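PDB 7DS1: CMP/dCMP-type deaminase domain-containing protein from Aspergillus oryzae RIB40, which probably catalyses the zinc-dependent deamination of a pyrimidine intermediate, DARIPP, in fungal riboflavin biosynthesis. Local coordinates for residues A6-E11 with V94-M99; V28-V33 with H61-C66; S34-D39 with P89-V94; M99-K104 with I130-K135. All coordinates share one frame; numbering follows the deposited sequence. Where two conformers were deposited one is given.

Interaction 1: residues A6-E11 with V94-M99; sequences AKYLRE and VMYVTM. With HJL ([(2~{R},3~{S},4~{S})-5-[[2,5-bis(azanyl)-6-oxidanylidene-1~{H}-pyrimidin-4-yl]amino]-2,3,4-tris(oxidanyl)pentyl] dihydrogen phosphate), chain C.
Tyr96 holds CG beside its backbone N and anti to the carbonyl carbon (chi1 -68°), which turns its ring toward helix 4-16; Tyr8 lays its own ring over it. The two rings form an offset stack, centroids 4.4 Å apart and planes inclined by 19°. The overlap is shifted toward the backbone end of Tyr8: its CB sits over the middle of the Tyr96 face, 3.5 Å from the ring centroid, as a CH-pi contact, while Tyr8 CD2 comes within 3.5 Å of Tyr96 CZ. Leu9 fills the space next to the stack. Its CD2 methyl meets the edge of the Tyr96 ring near the ring plane and reaches Val97 O at 3.3 Å. Farther along, Thr98 CG2 touches Leu9 O at 4.0 Å. No hydrogen bond crosses this buried contact; the phenol groups find partners elsewhere, Tyr8 OH on Asp45 and Tyr96 OH on His5 and Arg35. Helix 4-16 thus covers one face of the central sheet, residues 6-11 crossing residues 94-97 at -59°, and Tyr96 also stacks on Tyr131 of the adjacent strand 127-132. On the other face, Met95 packs against Glu63 and Cys66 of helix 62-73.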
# COMPACT_ATOMS: atom_id res chain seq x y z
N ALA A 6 -3.05 2.45 -13.41
CA ALA A 6 -1.92 3.36 -13.51
C ALA A 6 -2.28 4.74 -12.99
O ALA A 6 -1.48 5.39 -12.32
CB ALA A 6 -1.44 3.45 -14.96
N LYS A 7 -3.51 5.19 -13.28
CA LYS A 7 -3.94 6.49 -12.78
C LYS A 7 -4.00 6.49 -11.25
O LYS A 7 -3.55 7.45 -10.61
CB LYS A 7 -5.29 6.87 -13.39
CG LYS A 7 -5.22 7.12 -14.89
CD LYS A 7 -6.36 8.01 -15.36
CE LYS A 7 -6.16 8.45 -16.81
NZ LYS A 7 -4.86 9.15 -17.01
N TYR A 8 -4.52 5.41 -10.66
CA TYR A 8 -4.51 5.31 -9.20
C TYR A 8 -3.10 5.35 -8.64
O TYR A 8 -2.84 5.97 -7.61
CB TYR A 8 -5.20 4.02 -8.74
CG TYR A 8 -6.69 4.16 -8.55
CD1 TYR A 8 -7.21 5.01 -7.58
CD2 TYR A 8 -7.58 3.43 -9.33
CE1 TYR A 8 -8.57 5.14 -7.40
CE2 TYR A 8 -8.95 3.56 -9.17
CZ TYR A 8 -9.44 4.42 -8.20
OH TYR A 8 -10.80 4.55 -8.02
N LEU A 9 -2.16 4.65 -9.31
CA LEU A 9 -0.80 4.62 -8.79
C LEU A 9 -0.12 5.97 -8.92
O LEU A 9 0.70 6.34 -8.06
CB LEU A 9 0.01 3.53 -9.50
CG LEU A 9 -0.31 2.11 -9.03
CD1 LEU A 9 0.55 1.13 -9.80
CD2 LEU A 9 -0.11 1.92 -7.52
N ARG A 10 -0.46 6.74 -9.95
CA ARG A 10 0.06 8.10 -10.04
C ARG A 10 -0.49 8.98 -8.91
O ARG A 10 0.24 9.83 -8.39
CB ARG A 10 -0.25 8.71 -11.41
CG ARG A 10 0.64 9.88 -11.77
CD ARG A 10 0.68 10.12 -13.27
NE ARG A 10 1.38 9.07 -14.01
CZ ARG A 10 2.70 8.90 -14.02
NH1 ARG A 10 3.48 9.71 -13.30
NH2 ARG A 10 3.24 7.92 -14.73
N GLU A 11 -1.75 8.77 -8.51
CA GLU A 11 -2.25 9.49 -7.35
C GLU A 11 -1.58 9.02 -6.06
O GLU A 11 -1.35 9.82 -5.15
CB GLU A 11 -3.78 9.37 -7.25
CG GLU A 11 -4.50 9.57 -8.57
CD GLU A 11 -5.88 8.93 -8.58
OE1 GLU A 11 -6.59 9.07 -7.57
OE2 GLU A 11 -6.23 8.27 -9.58
N VAL A 94 -9.89 -2.95 -2.34
CA VAL A 94 -8.58 -3.12 -2.97
C VAL A 94 -7.72 -1.94 -2.55
O VAL A 94 -8.21 -0.83 -2.35
CB VAL A 94 -8.68 -3.21 -4.51
CG1 VAL A 94 -9.60 -4.35 -4.93
CG2 VAL A 94 -9.17 -1.89 -5.11
N MET A 95 -6.41 -2.19 -2.40
CA MET A 95 -5.48 -1.13 -2.03
C MET A 95 -4.45 -0.95 -3.13
O MET A 95 -3.85 -1.94 -3.59
CB MET A 95 -4.77 -1.41 -0.70
CG MET A 95 -3.94 -0.22 -0.21
SD MET A 95 -2.97 -0.57 1.28
CE MET A 95 -4.20 -0.31 2.57
N TYR A 96 -4.28 0.29 -3.58
CA TYR A 96 -3.19 0.69 -4.45
C TYR A 96 -2.06 1.22 -3.58
O TYR A 96 -2.30 1.97 -2.64
CB TYR A 96 -3.65 1.78 -5.43
CG TYR A 96 -4.65 1.27 -6.44
CD1 TYR A 96 -4.24 0.78 -7.67
CD2 TYR A 96 -6.02 1.24 -6.13
CE1 TYR A 96 -5.15 0.30 -8.59
CE2 TYR A 96 -6.93 0.75 -7.05
CZ TYR A 96 -6.49 0.29 -8.27
OH TYR A 96 -7.39 -0.20 -9.18
N VAL A 97 -0.83 0.77 -3.87
CA VAL A 97 0.36 1.20 -3.14
C VAL A 97 1.49 1.35 -4.15
O VAL A 97 1.64 0.51 -5.04
CB VAL A 97 0.77 0.19 -2.04
CG1 VAL A 97 1.71 0.84 -1.04
CG2 VAL A 97 -0.45 -0.39 -1.31
N THR A 98 2.30 2.42 -4.04
CA THR A 98 3.36 2.58 -5.05
C THR A 98 4.34 1.42 -5.01
O THR A 98 4.80 0.95 -6.05
CB THR A 98 4.11 3.92 -4.93
OG1 THR A 98 4.72 4.05 -3.64
CG2 THR A 98 3.21 5.10 -5.22
N MET A 99 4.64 0.93 -3.81
CA MET A 99 5.61 -0.13 -3.59
C MET A 99 4.92 -1.35 -2.99
O MET A 99 3.98 -1.21 -2.20
CB MET A 99 6.73 0.34 -2.66
CG MET A 99 7.79 -0.70 -2.34
SD MET A 99 9.13 0.03 -1.38
CE MET A 99 9.61 1.37 -2.47
C2 HJL C . 6.27 0.55 1.91
C4 HJL C . 6.31 2.41 3.29
C5 HJL C . 7.63 2.09 3.68
C6 HJL C . 8.22 0.96 3.16
N1 HJL C . 7.49 0.20 2.26
N2 HJL C . 5.54 -0.29 0.96
N3 HJL C . 5.65 1.64 2.42
N5 HJL C . 8.34 2.90 4.60
O4 HJL C . 5.75 3.41 3.75
C1' HJL C . 9.94 -0.86 3.68
C2' HJL C . 11.33 -1.05 4.30
C3' HJL C . 11.36 -0.46 5.73
C4' HJL C . 12.67 -0.95 6.43
C5' HJL C . 12.95 -0.15 7.74
N1' HJL C . 9.59 0.58 3.55
O1P HJL C . 10.41 1.42 8.13
O2' HJL C . 11.65 -2.40 4.35
O2P HJL C . 9.95 0.01 10.24
O3' HJL C . 11.32 0.94 5.63
O3P HJL C . 11.87 1.67 9.88
O4' HJL C . 12.58 -2.28 6.77
O5' HJL C . 11.89 -0.49 8.64
PAN HJL C . 11.00 0.70 9.22

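Interaction 2: residues V28-V33 with H61-C66. With ZN (zinc ion), chain B; HJL ([(2~{R},3~{S},4~{S})-5-[[2,5-bis(azanyl)-6-oxidanylidene-1~{H}-pyrimidin-4-yl]amino]-2,3,4-tris(oxidanyl)pentyl] dihydrogen phosphate), chain C.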
# COMPACT_ATOMS: atom_id res chain seq x y z
N VAL A 28 6.34 6.34 0.20
CA VAL A 28 5.32 5.53 -0.46
C VAL A 28 3.96 6.18 -0.24
O VAL A 28 3.76 6.91 0.74
CB VAL A 28 5.38 4.08 0.09
CG1 VAL A 28 4.26 3.20 -0.46
CG2 VAL A 28 6.73 3.45 -0.22
N GLY A 29 3.03 5.94 -1.16
CA GLY A 29 1.66 6.37 -0.99
C GLY A 29 0.71 5.22 -1.26
O GLY A 29 1.01 4.31 -2.03
N ALA A 30 -0.46 5.27 -0.59
CA ALA A 30 -1.44 4.19 -0.63
C ALA A 30 -2.86 4.74 -0.68
O ALA A 30 -3.17 5.73 -0.01
CB ALA A 30 -1.31 3.27 0.59
N ILE A 31 -3.74 4.08 -1.45
CA ILE A 31 -5.14 4.48 -1.58
C ILE A 31 -6.00 3.23 -1.46
O ILE A 31 -5.80 2.26 -2.20
CB ILE A 31 -5.43 5.18 -2.92
CG1 ILE A 31 -4.67 6.51 -3.02
CG2 ILE A 31 -6.94 5.43 -3.08
CD1 ILE A 31 -4.73 7.14 -4.43
N LEU A 32 -6.97 3.25 -0.55
CA LEU A 32 -7.89 2.14 -0.34
C LEU A 32 -9.21 2.43 -1.05
O LEU A 32 -9.81 3.49 -0.82
CB LEU A 32 -8.11 1.90 1.15
CG LEU A 32 -9.02 0.73 1.54
CD1 LEU A 32 -8.41 -0.58 1.08
CD2 LEU A 32 -9.25 0.74 3.05
N VAL A 33 -9.65 1.51 -1.91
CA VAL A 33 -10.79 1.71 -2.80
C VAL A 33 -11.83 0.62 -2.55
O VAL A 33 -11.47 -0.55 -2.39
CB VAL A 33 -10.35 1.69 -4.28
CG1 VAL A 33 -11.55 1.81 -5.22
CG2 VAL A 33 -9.34 2.80 -4.55
N HIS A 61 4.22 3.38 8.04
CA HIS A 61 4.25 3.16 6.60
C HIS A 61 2.99 3.71 5.94
O HIS A 61 1.98 4.00 6.59
CB HIS A 61 4.41 1.67 6.30
CG HIS A 61 5.80 1.15 6.49
ND1 HIS A 61 6.21 -0.08 6.04
CD2 HIS A 61 6.88 1.72 7.08
CE1 HIS A 61 7.48 -0.26 6.35
NE2 HIS A 61 7.91 0.81 6.98
N ALA A 62 3.04 3.83 4.60
CA ALA A 62 1.90 4.37 3.85
C ALA A 62 0.64 3.55 4.08
O ALA A 62 -0.42 4.09 4.39
CB ALA A 62 2.23 4.42 2.35
N GLU A 63 0.74 2.22 3.91
CA GLU A 63 -0.43 1.36 4.06
C GLU A 63 -0.94 1.40 5.49
O GLU A 63 -2.15 1.37 5.74
CB GLU A 63 -0.07 -0.08 3.68
CG GLU A 63 0.62 -0.20 2.33
CD GLU A 63 2.14 -0.18 2.44
OE1 GLU A 63 2.71 0.87 2.83
OE2 GLU A 63 2.77 -1.21 2.13
N GLN A 64 -0.01 1.46 6.45
CA GLN A 64 -0.35 1.58 7.86
C GLN A 64 -1.12 2.87 8.14
O GLN A 64 -2.14 2.86 8.84
CB GLN A 64 0.94 1.52 8.68
CG GLN A 64 0.75 1.65 10.18
CD GLN A 64 2.08 1.64 10.90
OE1 GLN A 64 3.14 1.69 10.26
NE2 GLN A 64 2.05 1.58 12.22
N CYS A 65 -0.64 3.99 7.59
CA CYS A 65 -1.34 5.26 7.79
C CYS A 65 -2.71 5.25 7.11
O CYS A 65 -3.67 5.83 7.62
CB CYS A 65 -0.50 6.41 7.24
SG CYS A 65 0.90 6.80 8.32
N CYS A 66 -2.80 4.60 5.95
CA CYS A 66 -4.07 4.50 5.25
C CYS A 66 -5.11 3.81 6.14
O CYS A 66 -6.22 4.32 6.34
CB CYS A 66 -3.86 3.74 3.94
SG CYS A 66 -5.34 3.52 2.95
ZN ZN B . 5.17 -1.60 5.21
C2 HJL C . 6.27 0.55 1.91
C4 HJL C . 6.31 2.41 3.29
C5 HJL C . 7.63 2.09 3.68
C6 HJL C . 8.22 0.96 3.16
N1 HJL C . 7.49 0.20 2.26
N2 HJL C . 5.54 -0.29 0.96
N3 HJL C . 5.65 1.64 2.42
N5 HJL C . 8.34 2.90 4.60
O4 HJL C . 5.75 3.41 3.75
C1' HJL C . 9.94 -0.86 3.68
C2' HJL C . 11.33 -1.05 4.30
C3' HJL C . 11.36 -0.46 5.73
C4' HJL C . 12.67 -0.95 6.43
C5' HJL C . 12.95 -0.15 7.74
N1' HJL C . 9.59 0.58 3.55
O1P HJL C . 10.41 1.42 8.13
O2' HJL C . 11.65 -2.40 4.35
O2P HJL C . 9.95 0.01 10.24
O3' HJL C . 11.32 0.94 5.63
O3P HJL C . 11.87 1.67 9.88
O4' HJL C . 12.58 -2.28 6.77
O5' HJL C . 11.89 -0.49 8.64
PAN HJL C . 11.00 0.70 9.22
O HOH W 1 5.10 -1.42 3.05
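Small apolar groups make the direct contact between residues 28-33 and the first turn of helix 62-73. Val28 CG1 meets Ala62 CB at 3.7 Å, Ala30 CB packs against both Ala62 and Cys66, and Leu32 CB touches Cys66 SG at 3.7 Å. The sulfur gets there because Cys66 holds it anti to the backbone N (chi1 180°). With such short side chains the two axes approach to 7.1 Å, and no hydrogen bond passes between the segments.

Metal and polar bonds gather at the helix start. His61, the N-cap residue, binds zinc through ND1 at 2.0 Å and donates from NE2, in the ring plane, to phosphate oxygen O1P of HJL. Its backbone N is bonded to Gln64 OE1. Ala62 N gives a hydrogen bond of 2.9 Å to HJL O4, and the zinc-bound water donates to Glu63 OE2 at 2.5 Å. His61, Ala62 and Glu63 form the His-Ala-Glu motif of cytidine deaminase-like enzymes, whose glutamate is thought to shuttle protons.

Face contacts line the pocket: HJL C5 lies 3.3 Å above one face of the His61 ring, and Val28 packs against the pyrimidine. Cys102 and Cys112 are the other protein ligands of the zinc. Helix 62-73 covers this face of the sheet, whereas Ile31 points away from it to helix 4-16, and strands 46-52 and 91-97 flank strand 29-36.

Interaction 3: residues S34-D39 with P89-V94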
# COMPACT_ATOMS: atom_id res chain seq x y z
N SER A 34 -13.11 1.01 -2.52
CA SER A 34 -14.22 0.07 -2.53
C SER A 34 -14.78 0.00 -3.94
O SER A 34 -15.19 1.02 -4.50
CB SER A 34 -15.31 0.47 -1.53
OG SER A 34 -16.51 -0.26 -1.75
N ARG A 35 -14.77 -1.20 -4.52
CA ARG A 35 -15.04 -1.41 -5.93
C ARG A 35 -16.16 -2.43 -6.08
O ARG A 35 -16.21 -3.42 -5.36
CB ARG A 35 -13.77 -1.91 -6.64
CG ARG A 35 -13.94 -2.30 -8.11
CD ARG A 35 -12.57 -2.40 -8.77
NE ARG A 35 -11.94 -1.08 -8.86
CZ ARG A 35 -10.63 -0.87 -8.92
NH1 ARG A 35 -9.78 -1.90 -8.89
NH2 ARG A 35 -10.17 0.37 -9.00
N LYS A 36 -17.08 -2.16 -7.01
CA LYS A 36 -18.14 -3.12 -7.30
C LYS A 36 -17.55 -4.38 -7.93
O LYS A 36 -16.66 -4.32 -8.77
CB LYS A 36 -19.17 -2.50 -8.24
CG LYS A 36 -20.49 -3.25 -8.30
CD LYS A 36 -21.65 -2.38 -7.81
CE LYS A 36 -22.99 -2.96 -8.23
NZ LYS A 36 -23.49 -2.41 -9.52
N GLU A 37 -18.05 -5.54 -7.50
CA GLU A 37 -17.67 -6.80 -8.12
C GLU A 37 -18.23 -6.85 -9.54
O GLU A 37 -19.27 -6.27 -9.84
CB GLU A 37 -18.19 -8.00 -7.33
CG GLU A 37 -17.42 -8.31 -6.04
CD GLU A 37 -16.00 -8.83 -6.29
OE1 GLU A 37 -15.52 -8.80 -7.44
OE2 GLU A 37 -15.35 -9.24 -5.31
N GLY A 38 -17.52 -7.57 -10.42
CA GLY A 38 -17.95 -7.70 -11.80
C GLY A 38 -17.37 -6.63 -12.70
O GLY A 38 -16.27 -6.14 -12.46
N ASP A 39 -18.00 -6.34 -13.82
CA ASP A 39 -17.59 -5.31 -14.81
C ASP A 39 -17.71 -3.88 -14.26
O ASP A 39 -18.44 -3.09 -14.78
CB ASP A 39 -18.63 -5.48 -15.88
CG ASP A 39 -18.48 -4.62 -17.01
OD1 ASP A 39 -17.35 -4.11 -17.22
OD2 ASP A 39 -19.53 -4.51 -17.73
N PRO A 89 -21.86 -6.86 0.46
CA PRO A 89 -21.91 -8.09 -0.35
C PRO A 89 -21.49 -7.88 -1.79
O PRO A 89 -20.89 -8.78 -2.38
CB PRO A 89 -23.38 -8.53 -0.24
CG PRO A 89 -24.13 -7.33 0.24
CD PRO A 89 -23.16 -6.56 1.09
N ASP A 90 -21.75 -6.70 -2.37
CA ASP A 90 -21.54 -6.47 -3.80
C ASP A 90 -20.24 -5.74 -4.10
O ASP A 90 -19.98 -5.42 -5.27
CB ASP A 90 -22.73 -5.70 -4.39
CG ASP A 90 -22.92 -4.33 -3.75
OD1 ASP A 90 -22.72 -4.22 -2.53
OD2 ASP A 90 -23.26 -3.37 -4.47
N ARG A 91 -19.41 -5.47 -3.09
CA ARG A 91 -18.21 -4.68 -3.28
C ARG A 91 -17.01 -5.37 -2.65
O ARG A 91 -17.14 -6.20 -1.75
CB ARG A 91 -18.36 -3.27 -2.68
CG ARG A 91 -19.61 -2.56 -3.16
CD ARG A 91 -19.64 -1.12 -2.68
NE ARG A 91 -18.67 -0.32 -3.41
CZ ARG A 91 -18.94 0.33 -4.54
NH1 ARG A 91 -20.16 0.30 -5.05
NH2 ARG A 91 -17.99 1.03 -5.14
N LYS A 92 -15.83 -5.00 -3.14
CA LYS A 92 -14.56 -5.49 -2.60
C LYS A 92 -13.64 -4.32 -2.29
O LYS A 92 -13.66 -3.29 -2.98
CB LYS A 92 -13.87 -6.44 -3.59
CG LYS A 92 -13.62 -5.80 -4.96
CD LYS A 92 -12.99 -6.79 -5.93
CE LYS A 92 -13.24 -6.37 -7.37
NZ LYS A 92 -13.04 -7.52 -8.33
N LEU A 93 -12.82 -4.50 -1.26
CA LEU A 93 -11.77 -3.54 -0.93
C LEU A 93 -10.48 -3.92 -1.64
O LEU A 93 -10.03 -5.06 -1.55
CB LEU A 93 -11.54 -3.50 0.58
CG LEU A 93 -12.67 -2.89 1.41
CD1 LEU A 93 -12.41 -3.13 2.90
CD2 LEU A 93 -12.83 -1.39 1.13
N VAL A 94 -9.89 -2.95 -2.34
CA VAL A 94 -8.58 -3.12 -2.97
C VAL A 94 -7.72 -1.94 -2.55
O VAL A 94 -8.21 -0.83 -2.35
CB VAL A 94 -8.68 -3.21 -4.51
CG1 VAL A 94 -9.60 -4.35 -4.93
CG2 VAL A 94 -9.17 -1.89 -5.11
O HOH W 2 -14.70 -5.82 -10.13
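Arg91 grips Ser34 side-on with two nitrogens: NE donates to Ser34 OG at 2.7 Å and NH2 to Ser34 O at 2.9 Å. Both acceptors lie in the guanidinium plane, although NH2 stands above the plane of the Ser34 carbonyl. A bend at chi3 (73°) folds the Arg91 head over the backbone, with Lys36 N over one face of the guanidinium, and Asp44 binds the same head through NH1. The second charged pair is Lys92 NZ with Glu37 OE1, a salt bridge of 2.9 Å in which NZ meets OE1 from above the carboxylate plane. Lys92 NZ also donates to a water that bonds to Lys36 O and Gly38 O, joining the lysine to the end of the strand and the loop after it.

Between these ends runs an antiparallel ladder. Arg35 and Lys92 form the hydrogen-bonded pair, with Arg35 N to Lys92 O and Lys92 N to Arg35 O both 2.8 Å; Ser34-Leu93 and Lys36-Arg91 are non-hydrogen-bonded pairs. Glu37 N to Asp90 O extends the pairing past the end of strand 29-36.

Leu93 CD2 touches Ser34 CB at 4.1 Å, and Val94 CG2 lies over one face of the Arg35 guanidinium, 3.8 Å from NH1. That guanidinium forms a salt bridge with Asp45. At this outer end of the central sheet, Ser34 and Leu93 face Val48 of strand 46-52, while Arg35 lies on the side of helix 4-16, against His5 and Tyr8; strand 127-132 continues the sheet beyond strand 91-97.

Interaction 4: residues M99-K104 with I130-K135. With ZN (zinc ion), chain B; HJL ([(2~{R},3~{S},4~{S})-5-[[2,5-bis(azanyl)-6-oxidanylidene-1~{H}-pyrimidin-4-yl]amino]-2,3,4-tris(oxidanyl)pentyl] dihydrogen phosphate), chain C.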
# COMPACT_ATOMS: atom_id res chain seq x y z
N MET A 99 4.64 0.93 -3.81
CA MET A 99 5.61 -0.13 -3.59
C MET A 99 4.92 -1.35 -2.99
O MET A 99 3.98 -1.21 -2.20
CB MET A 99 6.73 0.34 -2.66
CG MET A 99 7.79 -0.70 -2.34
SD MET A 99 9.13 0.03 -1.38
CE MET A 99 9.61 1.37 -2.47
N GLU A 100 5.38 -2.54 -3.39
CA GLU A 100 5.03 -3.81 -2.77
C GLU A 100 4.99 -3.69 -1.25
O GLU A 100 5.99 -3.29 -0.64
CB GLU A 100 6.06 -4.86 -3.18
CG GLU A 100 5.82 -6.25 -2.63
CD GLU A 100 6.93 -7.19 -3.02
OE1 GLU A 100 8.04 -6.71 -3.36
OE2 GLU A 100 6.71 -8.42 -3.01
N PRO A 101 3.87 -4.02 -0.60
CA PRO A 101 3.84 -3.97 0.87
C PRO A 101 4.91 -4.85 1.50
O PRO A 101 5.29 -5.91 0.97
CB PRO A 101 2.43 -4.49 1.21
CG PRO A 101 1.60 -4.05 0.00
CD PRO A 101 2.54 -4.26 -1.18
N CYS A 102 5.43 -4.38 2.63
CA CYS A 102 6.57 -5.03 3.27
C CYS A 102 6.16 -6.31 3.99
O CYS A 102 5.07 -6.39 4.58
CB CYS A 102 7.26 -4.06 4.24
SG CYS A 102 6.29 -3.52 5.73
N GLY A 103 7.02 -7.31 3.91
CA GLY A 103 6.84 -8.55 4.62
C GLY A 103 7.66 -8.59 5.89
O GLY A 103 7.50 -9.50 6.72
N LYS A 104 8.57 -7.63 6.04
CA LYS A 104 9.42 -7.54 7.22
C LYS A 104 9.86 -6.08 7.35
O LYS A 104 10.05 -5.40 6.34
CB LYS A 104 10.64 -8.47 7.12
CG LYS A 104 11.39 -8.70 8.44
CD LYS A 104 12.42 -9.82 8.32
CE LYS A 104 13.81 -9.34 8.71
NZ LYS A 104 14.86 -10.37 8.48
N ILE A 130 -4.16 -6.28 -3.78
CA ILE A 130 -3.19 -5.18 -3.75
C ILE A 130 -2.70 -4.92 -5.17
O ILE A 130 -2.25 -5.85 -5.85
CB ILE A 130 -1.99 -5.51 -2.85
CG1 ILE A 130 -2.45 -5.94 -1.46
CG2 ILE A 130 -1.02 -4.32 -2.80
CD1 ILE A 130 -3.25 -4.88 -0.71
N TYR A 131 -2.75 -3.67 -5.61
CA TYR A 131 -2.10 -3.25 -6.84
C TYR A 131 -0.88 -2.42 -6.46
O TYR A 131 -1.01 -1.48 -5.67
CB TYR A 131 -3.04 -2.40 -7.70
CG TYR A 131 -4.21 -3.14 -8.30
CD1 TYR A 131 -4.12 -3.72 -9.56
CD2 TYR A 131 -5.43 -3.23 -7.61
CE1 TYR A 131 -5.20 -4.39 -10.12
CE2 TYR A 131 -6.50 -3.91 -8.16
CZ TYR A 131 -6.38 -4.48 -9.41
OH TYR A 131 -7.45 -5.14 -9.97
N PHE A 132 0.29 -2.75 -7.02
CA PHE A 132 1.49 -1.97 -6.72
C PHE A 132 2.37 -1.81 -7.96
O PHE A 132 2.23 -2.54 -8.94
CB PHE A 132 2.29 -2.56 -5.53
CG PHE A 132 2.79 -3.97 -5.73
CD1 PHE A 132 4.01 -4.20 -6.35
CD2 PHE A 132 2.05 -5.05 -5.25
CE1 PHE A 132 4.49 -5.50 -6.51
CE2 PHE A 132 2.52 -6.36 -5.42
CZ PHE A 132 3.74 -6.58 -6.05
N GLY A 133 3.26 -0.82 -7.90
CA GLY A 133 4.02 -0.38 -9.06
C GLY A 133 5.43 -0.92 -9.18
O GLY A 133 5.94 -1.10 -10.29
N VAL A 134 6.08 -1.17 -8.04
CA VAL A 134 7.43 -1.73 -8.03
C VAL A 134 7.53 -2.74 -6.90
O VAL A 134 6.93 -2.56 -5.83
CB VAL A 134 8.54 -0.66 -7.85
CG1 VAL A 134 8.49 0.39 -8.95
CG2 VAL A 134 8.47 -0.01 -6.45
N LYS A 135 8.30 -3.81 -7.12
CA LYS A 135 8.69 -4.67 -6.02
C LYS A 135 9.57 -3.89 -5.05
O LYS A 135 10.24 -2.93 -5.43
CB LYS A 135 9.45 -5.90 -6.54
CG LYS A 135 8.61 -6.78 -7.45
CD LYS A 135 7.71 -7.72 -6.65
CE LYS A 135 8.48 -8.93 -6.14
NZ LYS A 135 7.66 -9.71 -5.17
ZN ZN B . 5.17 -1.60 5.21
C2 HJL C . 6.27 0.55 1.91
C4 HJL C . 6.31 2.41 3.29
C5 HJL C . 7.63 2.09 3.68
C6 HJL C . 8.22 0.96 3.16
N1 HJL C . 7.49 0.20 2.26
N2 HJL C . 5.54 -0.29 0.96
N3 HJL C . 5.65 1.64 2.42
N5 HJL C . 8.34 2.90 4.60
O4 HJL C . 5.75 3.41 3.75
C1' HJL C . 9.94 -0.86 3.68
C2' HJL C . 11.33 -1.05 4.30
C3' HJL C . 11.36 -0.46 5.73
C4' HJL C . 12.67 -0.95 6.43
C5' HJL C . 12.95 -0.15 7.74
N1' HJL C . 9.59 0.58 3.55
O1P HJL C . 10.41 1.42 8.13
O2' HJL C . 11.65 -2.40 4.35
O2P HJL C . 9.95 0.01 10.24
O3' HJL C . 11.32 0.94 5.63
O3P HJL C . 11.87 1.67 9.88
O4' HJL C . 12.58 -2.28 6.77
O5' HJL C . 11.89 -0.49 8.64
PAN HJL C . 11.00 0.70 9.22
O HOH W 1 5.10 -1.42 3.05
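One face of the Phe132 ring is covered by Glu100, whose CA stands 3.7 Å above the ring plane toward the rim and whose CB makes a CH-pi contact 3.9 Å from the centroid. The two side chains run alongside each other, the carboxylate and ring planes only 12° apart. Pro101 CD approaches the ring obliquely, and Pro101 CG packs on Ile130 CG2 at 3.8 Å, the two side chains running opposite ways. With CG anti to the backbone N (chi1 -179°) and the chain straight beyond it, Glu100 carries its carboxylate past the ring to Lys135. The salt bridge there, OE2 to Lys135 NZ, is less certain because the lysine nitrogen is not securely placed. Glu136 N and Cys147 N also donate to this buried carboxylate, which should favour its charged form.

Met99 and Val134 form a parallel bridge, and Glu100 N donates to Val134 O at 2.9 Å in a nearly straight bond. Residues 99-104 leave strand 91-97 carrying the Pro-Cys start of the zinc-binding motif of cytidine deaminase-like folds, and the bridge ties them to the chain leaving parallel strand 127-132.

Cys102 SG binds the zinc at 2.3 Å, while Cys102 N donates to the zinc-bound water at 3.0 Å. Glu100 O accepts a weak hydrogen bond of 3.4 Å from HJL N2, and Met99 packs near the same amino group. Val134 also rests on helix 164-171; Pro101 and Ile130 pack against helix 112-117.

Overall arrangement
From the N terminus, helix 4-16 comes first, and interaction 1 brings it back to strand 91-97, closing a long loop around much of the early fold. Nested inside that loop are interaction 2, which joins strand 29-36 to helix 62-73, and interaction 3, which pairs the far end of strand 29-36 with strand 91-97; these two cross, their segments alternating along the chain. Interaction 4 follows in series, linking the loop after strand 91-97 to the end of strand 127-132. Interactions 1 and 2 lay helices on opposite faces of the one sheet, interaction 3 knits its outer end, and interactions 2 and 4 converge on the same zinc, water and ligand.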